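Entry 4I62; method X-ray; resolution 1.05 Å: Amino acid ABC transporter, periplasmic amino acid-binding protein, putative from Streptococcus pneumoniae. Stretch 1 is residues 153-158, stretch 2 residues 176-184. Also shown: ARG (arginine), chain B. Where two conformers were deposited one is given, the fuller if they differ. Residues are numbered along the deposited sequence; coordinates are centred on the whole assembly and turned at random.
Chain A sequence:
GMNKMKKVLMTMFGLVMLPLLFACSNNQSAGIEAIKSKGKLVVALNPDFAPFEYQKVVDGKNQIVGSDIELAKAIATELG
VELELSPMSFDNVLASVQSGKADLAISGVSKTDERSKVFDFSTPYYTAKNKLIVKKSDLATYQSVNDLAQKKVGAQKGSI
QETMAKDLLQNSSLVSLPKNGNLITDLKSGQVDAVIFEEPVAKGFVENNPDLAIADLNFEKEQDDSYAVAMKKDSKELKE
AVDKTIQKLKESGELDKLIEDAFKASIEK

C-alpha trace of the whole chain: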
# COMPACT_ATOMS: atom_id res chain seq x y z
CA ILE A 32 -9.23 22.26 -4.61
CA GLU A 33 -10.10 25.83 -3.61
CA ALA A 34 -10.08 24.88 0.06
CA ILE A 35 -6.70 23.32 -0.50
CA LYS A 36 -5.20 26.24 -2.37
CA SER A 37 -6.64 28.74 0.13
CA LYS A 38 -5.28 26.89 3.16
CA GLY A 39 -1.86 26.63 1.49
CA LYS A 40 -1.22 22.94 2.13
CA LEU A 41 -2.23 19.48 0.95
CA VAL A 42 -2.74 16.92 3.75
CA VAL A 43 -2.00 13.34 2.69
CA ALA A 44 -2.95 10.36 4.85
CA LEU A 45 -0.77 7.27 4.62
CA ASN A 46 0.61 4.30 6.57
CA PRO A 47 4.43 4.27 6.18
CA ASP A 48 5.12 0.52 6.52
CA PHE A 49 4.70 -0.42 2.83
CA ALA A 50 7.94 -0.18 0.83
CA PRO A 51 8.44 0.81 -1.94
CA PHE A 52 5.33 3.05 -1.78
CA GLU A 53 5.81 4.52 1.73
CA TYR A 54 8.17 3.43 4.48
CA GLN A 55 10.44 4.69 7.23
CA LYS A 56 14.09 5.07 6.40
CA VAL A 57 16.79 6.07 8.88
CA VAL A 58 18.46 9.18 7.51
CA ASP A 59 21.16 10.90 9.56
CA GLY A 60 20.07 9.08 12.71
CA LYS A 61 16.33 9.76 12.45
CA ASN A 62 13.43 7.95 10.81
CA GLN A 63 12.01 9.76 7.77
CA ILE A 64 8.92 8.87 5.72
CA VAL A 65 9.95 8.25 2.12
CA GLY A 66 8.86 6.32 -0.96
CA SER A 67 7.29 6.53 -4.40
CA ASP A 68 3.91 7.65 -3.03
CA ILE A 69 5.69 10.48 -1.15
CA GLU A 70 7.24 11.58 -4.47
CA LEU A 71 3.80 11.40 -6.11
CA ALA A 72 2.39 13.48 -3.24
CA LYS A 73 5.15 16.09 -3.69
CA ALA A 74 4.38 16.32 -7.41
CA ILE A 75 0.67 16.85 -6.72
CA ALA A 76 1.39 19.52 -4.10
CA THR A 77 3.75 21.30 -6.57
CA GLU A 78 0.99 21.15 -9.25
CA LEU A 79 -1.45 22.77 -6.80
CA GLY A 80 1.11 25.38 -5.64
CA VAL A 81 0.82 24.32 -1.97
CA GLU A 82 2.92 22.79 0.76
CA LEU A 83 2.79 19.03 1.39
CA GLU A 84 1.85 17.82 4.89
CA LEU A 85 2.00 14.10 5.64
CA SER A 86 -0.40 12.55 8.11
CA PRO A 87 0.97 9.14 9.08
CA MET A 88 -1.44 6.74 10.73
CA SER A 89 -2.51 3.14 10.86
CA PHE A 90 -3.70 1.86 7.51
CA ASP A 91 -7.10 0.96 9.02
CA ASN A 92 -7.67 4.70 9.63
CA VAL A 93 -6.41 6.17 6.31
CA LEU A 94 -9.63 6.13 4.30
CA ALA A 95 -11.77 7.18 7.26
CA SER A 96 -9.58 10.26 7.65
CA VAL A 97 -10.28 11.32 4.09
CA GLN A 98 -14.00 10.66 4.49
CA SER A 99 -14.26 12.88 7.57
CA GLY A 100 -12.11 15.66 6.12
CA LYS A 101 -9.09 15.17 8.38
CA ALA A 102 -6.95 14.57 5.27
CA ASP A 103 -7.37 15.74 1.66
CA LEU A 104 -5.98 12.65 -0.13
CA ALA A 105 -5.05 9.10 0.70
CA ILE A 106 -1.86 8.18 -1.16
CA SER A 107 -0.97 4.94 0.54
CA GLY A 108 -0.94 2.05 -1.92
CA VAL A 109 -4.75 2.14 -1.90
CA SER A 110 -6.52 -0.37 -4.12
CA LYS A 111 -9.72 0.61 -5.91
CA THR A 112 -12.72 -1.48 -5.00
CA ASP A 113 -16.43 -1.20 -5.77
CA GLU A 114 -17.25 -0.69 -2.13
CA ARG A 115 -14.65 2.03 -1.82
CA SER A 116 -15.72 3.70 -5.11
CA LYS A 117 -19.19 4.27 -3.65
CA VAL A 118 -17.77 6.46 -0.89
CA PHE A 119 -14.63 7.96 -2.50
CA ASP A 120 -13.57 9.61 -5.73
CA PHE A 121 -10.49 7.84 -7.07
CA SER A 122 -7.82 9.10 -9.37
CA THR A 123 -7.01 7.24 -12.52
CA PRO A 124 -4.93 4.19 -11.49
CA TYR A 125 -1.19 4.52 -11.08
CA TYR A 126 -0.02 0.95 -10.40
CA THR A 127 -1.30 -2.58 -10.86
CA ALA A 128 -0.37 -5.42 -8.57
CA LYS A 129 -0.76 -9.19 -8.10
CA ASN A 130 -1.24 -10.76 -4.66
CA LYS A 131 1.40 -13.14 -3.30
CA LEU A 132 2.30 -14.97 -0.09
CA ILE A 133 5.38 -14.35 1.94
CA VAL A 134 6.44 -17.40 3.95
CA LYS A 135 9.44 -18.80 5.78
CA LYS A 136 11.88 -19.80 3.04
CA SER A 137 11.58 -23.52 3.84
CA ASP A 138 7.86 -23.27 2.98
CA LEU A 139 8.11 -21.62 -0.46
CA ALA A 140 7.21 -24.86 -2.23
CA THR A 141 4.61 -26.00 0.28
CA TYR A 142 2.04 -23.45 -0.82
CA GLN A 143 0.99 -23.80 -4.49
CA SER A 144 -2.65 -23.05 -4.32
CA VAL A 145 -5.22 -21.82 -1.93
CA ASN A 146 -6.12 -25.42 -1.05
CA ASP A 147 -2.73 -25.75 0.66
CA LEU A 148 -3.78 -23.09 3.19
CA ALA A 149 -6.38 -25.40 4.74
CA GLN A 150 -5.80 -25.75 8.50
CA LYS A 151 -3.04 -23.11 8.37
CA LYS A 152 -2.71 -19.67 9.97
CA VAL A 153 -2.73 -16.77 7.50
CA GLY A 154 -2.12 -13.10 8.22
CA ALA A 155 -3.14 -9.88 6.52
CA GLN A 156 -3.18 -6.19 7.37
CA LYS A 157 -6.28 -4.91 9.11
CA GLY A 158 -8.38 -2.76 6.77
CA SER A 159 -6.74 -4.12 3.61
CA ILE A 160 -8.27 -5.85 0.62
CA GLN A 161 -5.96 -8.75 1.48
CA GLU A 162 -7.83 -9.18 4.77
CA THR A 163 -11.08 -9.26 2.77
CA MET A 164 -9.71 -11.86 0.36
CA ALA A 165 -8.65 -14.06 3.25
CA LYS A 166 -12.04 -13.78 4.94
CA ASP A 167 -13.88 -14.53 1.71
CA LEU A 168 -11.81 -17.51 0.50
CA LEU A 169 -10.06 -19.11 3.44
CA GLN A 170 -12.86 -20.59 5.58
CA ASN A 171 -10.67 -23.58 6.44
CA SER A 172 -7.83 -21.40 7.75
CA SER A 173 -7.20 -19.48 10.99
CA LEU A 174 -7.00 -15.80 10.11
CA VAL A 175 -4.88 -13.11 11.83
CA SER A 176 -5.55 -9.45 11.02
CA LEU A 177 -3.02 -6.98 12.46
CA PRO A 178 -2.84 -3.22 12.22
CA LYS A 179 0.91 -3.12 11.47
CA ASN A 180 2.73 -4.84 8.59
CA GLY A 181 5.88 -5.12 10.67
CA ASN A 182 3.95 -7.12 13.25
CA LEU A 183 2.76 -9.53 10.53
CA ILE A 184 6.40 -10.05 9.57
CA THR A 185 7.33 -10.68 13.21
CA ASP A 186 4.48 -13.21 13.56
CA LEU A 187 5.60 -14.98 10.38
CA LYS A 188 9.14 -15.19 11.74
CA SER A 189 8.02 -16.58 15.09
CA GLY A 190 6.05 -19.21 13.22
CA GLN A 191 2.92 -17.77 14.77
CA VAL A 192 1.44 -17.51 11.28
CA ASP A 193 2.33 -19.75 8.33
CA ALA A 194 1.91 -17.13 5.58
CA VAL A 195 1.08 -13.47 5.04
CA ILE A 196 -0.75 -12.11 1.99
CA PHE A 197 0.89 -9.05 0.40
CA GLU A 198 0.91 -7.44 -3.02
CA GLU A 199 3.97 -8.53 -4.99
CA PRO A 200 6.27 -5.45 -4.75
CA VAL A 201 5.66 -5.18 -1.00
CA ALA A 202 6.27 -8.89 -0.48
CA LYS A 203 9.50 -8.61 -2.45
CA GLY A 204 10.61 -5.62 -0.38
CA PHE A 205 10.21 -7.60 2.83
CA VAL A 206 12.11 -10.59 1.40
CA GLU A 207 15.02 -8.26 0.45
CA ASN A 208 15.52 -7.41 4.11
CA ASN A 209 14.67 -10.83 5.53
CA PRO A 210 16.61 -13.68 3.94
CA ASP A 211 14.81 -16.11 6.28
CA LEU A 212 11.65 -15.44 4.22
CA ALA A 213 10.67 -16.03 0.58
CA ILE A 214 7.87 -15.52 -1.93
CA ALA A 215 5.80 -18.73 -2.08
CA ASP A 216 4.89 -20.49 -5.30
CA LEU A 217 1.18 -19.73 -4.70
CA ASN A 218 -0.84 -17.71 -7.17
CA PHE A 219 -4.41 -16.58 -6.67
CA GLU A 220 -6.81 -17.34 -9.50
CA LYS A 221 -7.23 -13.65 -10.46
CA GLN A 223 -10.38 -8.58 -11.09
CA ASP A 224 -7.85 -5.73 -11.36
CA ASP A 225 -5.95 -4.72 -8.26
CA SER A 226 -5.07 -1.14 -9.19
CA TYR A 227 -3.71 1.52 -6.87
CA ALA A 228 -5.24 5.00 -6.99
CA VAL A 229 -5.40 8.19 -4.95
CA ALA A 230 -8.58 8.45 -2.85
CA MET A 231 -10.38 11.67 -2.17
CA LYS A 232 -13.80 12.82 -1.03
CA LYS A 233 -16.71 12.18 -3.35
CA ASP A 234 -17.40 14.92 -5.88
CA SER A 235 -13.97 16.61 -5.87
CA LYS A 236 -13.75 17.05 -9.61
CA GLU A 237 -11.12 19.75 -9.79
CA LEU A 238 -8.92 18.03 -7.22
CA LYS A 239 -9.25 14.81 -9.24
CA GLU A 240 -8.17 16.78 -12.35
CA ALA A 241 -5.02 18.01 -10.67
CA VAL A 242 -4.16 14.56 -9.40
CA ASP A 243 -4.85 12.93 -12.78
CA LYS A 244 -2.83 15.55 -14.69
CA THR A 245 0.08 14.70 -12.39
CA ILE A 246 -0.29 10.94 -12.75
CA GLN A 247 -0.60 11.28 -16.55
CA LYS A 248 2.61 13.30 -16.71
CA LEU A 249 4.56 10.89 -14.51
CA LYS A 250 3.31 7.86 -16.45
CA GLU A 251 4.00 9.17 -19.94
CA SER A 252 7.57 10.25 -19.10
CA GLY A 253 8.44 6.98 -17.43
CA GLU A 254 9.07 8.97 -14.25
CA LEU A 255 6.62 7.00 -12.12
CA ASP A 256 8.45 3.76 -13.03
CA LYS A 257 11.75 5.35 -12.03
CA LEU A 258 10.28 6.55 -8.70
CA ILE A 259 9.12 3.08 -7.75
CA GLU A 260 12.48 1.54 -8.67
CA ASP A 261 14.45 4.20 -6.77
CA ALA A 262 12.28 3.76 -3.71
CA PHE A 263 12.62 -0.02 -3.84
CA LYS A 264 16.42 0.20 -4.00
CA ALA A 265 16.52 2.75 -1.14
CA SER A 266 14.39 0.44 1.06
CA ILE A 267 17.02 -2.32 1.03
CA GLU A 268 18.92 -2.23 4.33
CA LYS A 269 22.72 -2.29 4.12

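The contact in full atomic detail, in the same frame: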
# COMPACT_ATOMS: atom_id res chain seq x y z
N VAL A 153 -3.06 -17.72 8.56
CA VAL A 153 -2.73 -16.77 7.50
C VAL A 153 -2.99 -15.35 7.98
O VAL A 153 -4.08 -15.05 8.51
CB VAL A 153 -3.60 -17.06 6.24
CG1 VAL A 153 -3.25 -16.12 5.09
CG2 VAL A 153 -3.42 -18.52 5.81
N GLY A 154 -2.00 -14.49 7.82
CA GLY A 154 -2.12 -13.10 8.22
C GLY A 154 -2.36 -12.14 7.07
O GLY A 154 -1.97 -12.37 5.94
N ALA A 155 -2.95 -11.00 7.43
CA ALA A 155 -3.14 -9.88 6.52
C ALA A 155 -3.29 -8.60 7.33
O ALA A 155 -3.63 -8.64 8.52
CB ALA A 155 -4.37 -10.07 5.63
N GLN A 156 -3.08 -7.47 6.68
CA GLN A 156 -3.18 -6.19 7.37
C GLN A 156 -4.63 -5.79 7.58
O GLN A 156 -5.47 -5.83 6.67
CB GLN A 156 -2.42 -5.09 6.61
CG GLN A 156 -2.47 -3.74 7.40
CD GLN A 156 -1.62 -2.62 6.82
OE1 GLN A 156 -1.63 -2.38 5.63
NE2 GLN A 156 -0.91 -1.92 7.67
N LYS A 157 -4.94 -5.37 8.80
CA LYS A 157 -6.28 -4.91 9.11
C LYS A 157 -6.69 -3.74 8.23
O LYS A 157 -5.92 -2.76 8.08
CB LYS A 157 -6.36 -4.49 10.57
CG LYS A 157 -7.78 -4.37 11.10
CD LYS A 157 -7.81 -3.75 12.51
CE LYS A 157 -9.19 -3.81 13.13
NZ LYS A 157 -10.21 -3.20 12.25
N GLY A 158 -7.89 -3.83 7.64
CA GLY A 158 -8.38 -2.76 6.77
C GLY A 158 -8.00 -2.92 5.31
O GLY A 158 -8.41 -2.09 4.50
N SER A 176 -5.49 -10.76 11.65
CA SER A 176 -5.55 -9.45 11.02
C SER A 176 -4.94 -8.42 11.97
O SER A 176 -5.49 -8.16 13.03
CB SER A 176 -7.01 -9.11 10.75
OG SER A 176 -7.18 -7.74 10.51
N LEU A 177 -3.79 -7.86 11.60
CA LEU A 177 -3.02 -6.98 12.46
C LEU A 177 -2.93 -5.60 11.88
O LEU A 177 -2.79 -5.44 10.68
CB LEU A 177 -1.59 -7.50 12.64
CG LEU A 177 -1.44 -8.75 13.46
CD1 LEU A 177 0.03 -9.20 13.52
CD2 LEU A 177 -1.98 -8.48 14.87
N PRO A 178 -2.96 -4.59 12.73
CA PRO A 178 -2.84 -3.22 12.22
C PRO A 178 -1.53 -2.97 11.50
O PRO A 178 -1.57 -2.28 10.48
CB PRO A 178 -2.95 -2.34 13.47
CG PRO A 178 -3.81 -3.13 14.37
CD PRO A 178 -3.47 -4.59 14.12
N LYS A 179 -0.40 -3.50 12.00
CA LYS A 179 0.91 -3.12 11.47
C LYS A 179 1.55 -4.21 10.62
O LYS A 179 1.66 -5.37 11.07
CB LYS A 179 1.85 -2.81 12.62
CG LYS A 179 1.42 -1.65 13.49
CD LYS A 179 2.47 -1.27 14.53
CE LYS A 179 2.03 -0.06 15.35
NZ LYS A 179 3.02 0.32 16.41
N ASN A 180 2.05 -3.85 9.44
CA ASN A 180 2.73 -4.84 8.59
C ASN A 180 3.96 -5.42 9.26
O ASN A 180 4.27 -6.61 9.09
CB ASN A 180 3.06 -4.25 7.24
CG ASN A 180 1.83 -3.98 6.42
OD1 ASN A 180 0.87 -4.77 6.43
ND2 ASN A 180 1.83 -2.88 5.66
N GLY A 181 4.71 -4.60 9.99
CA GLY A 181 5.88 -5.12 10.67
C GLY A 181 5.52 -6.21 11.69
O GLY A 181 6.31 -7.14 11.94
N ASN A 182 4.35 -6.10 12.30
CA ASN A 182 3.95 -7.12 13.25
C ASN A 182 3.53 -8.42 12.55
O ASN A 182 3.73 -9.49 13.11
CB ASN A 182 2.89 -6.57 14.20
CG ASN A 182 3.47 -5.54 15.19
OD1 ASN A 182 4.67 -5.54 15.45
ND2 ASN A 182 2.61 -4.71 15.76
N LEU A 183 3.01 -8.32 11.33
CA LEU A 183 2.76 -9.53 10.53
C LEU A 183 4.07 -10.23 10.22
O LEU A 183 4.17 -11.47 10.28
CB LEU A 183 2.04 -9.17 9.22
CG LEU A 183 0.58 -8.75 9.43
CD1 LEU A 183 -0.00 -8.03 8.18
CD2 LEU A 183 -0.30 -9.95 9.79
N ILE A 184 5.09 -9.45 9.85
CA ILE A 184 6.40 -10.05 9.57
C ILE A 184 6.98 -10.72 10.82
O ILE A 184 7.49 -11.83 10.74
CB ILE A 184 7.35 -8.99 8.96
CG1 ILE A 184 6.86 -8.56 7.57
CG2 ILE A 184 8.81 -9.47 8.91
CD1 ILE A 184 6.95 -9.64 6.52
N ARG B . -3.58 -2.27 -1.45
CA ARG B . -4.18 -2.70 -0.16
C ARG B . -5.49 -1.96 0.11
O ARG B . -5.72 -0.89 -0.49
CB ARG B . -3.19 -2.59 0.98
CG ARG B . -2.60 -1.18 1.13
CD ARG B . -1.84 -1.02 2.43
NE ARG B . -1.05 0.19 2.39
CZ ARG B . -0.30 0.64 3.38
NH1 ARG B . 0.38 1.78 3.24
NH2 ARG B . -0.23 -0.04 4.52
OXT ARG B . -6.26 -2.45 1.00
O HOH W 1 -0.57 -4.13 3.95
O HOH W 2 -4.18 -1.21 9.61

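Strand 153-156 runs parallel to the strand that ends at S176 and L177, and the contact centres on Q156, K157 and S176. Two backbone hydrogen bonds hold the register, both made by L177: its N donates to A155 O (3.2 Å), and its O accepts from K157 N (2.9 Å, nearly linear at 173°). L177 thus uses its N and O to bracket Q156, the pattern expected of parallel strands. CA-H...O contacts accompany them, S176 CA to A155 O at 3.3 Å and Q156 CA to L177 O at 3.4 Å.

Q156 is the residue most covered. Its CA-to-CB bond points sideways, but the extended side chain (chi1 and chi2 both t) carries the amide past the end of the strand, where NE2 donates to P178 O (2.9 Å). The other amide atom, OE1, accepts from NH2 of the bound arginine (2.9 Å), so a single amide group joins the second stretch to the ligand, in keeping with an amino acid-binding protein. OE1 also accepts from a water (2.6 Å from the water O) that donates to N180 OD1 as well (2.9 Å), linking Q156 to the first turn of the helix.

K157 contacts S176 and P178 through the base of its side chain. Its CB lies 3.4 Å from S176 OG and 4.0 Å from P178 N, while the end of the chain leads away. A second water bridges the backbones here, donating to K157 O (2.8 Å from the water O) and P178 O (3.0 Å).

From the helix, L183 points toward the strand and packs on its backbone, with CD1 3.4 Å from A155 C and CD2 4.0 Å from G154 CA. A CB on G154 would lie only 2.9 Å from L183 CD2, a clash that the glycine avoids.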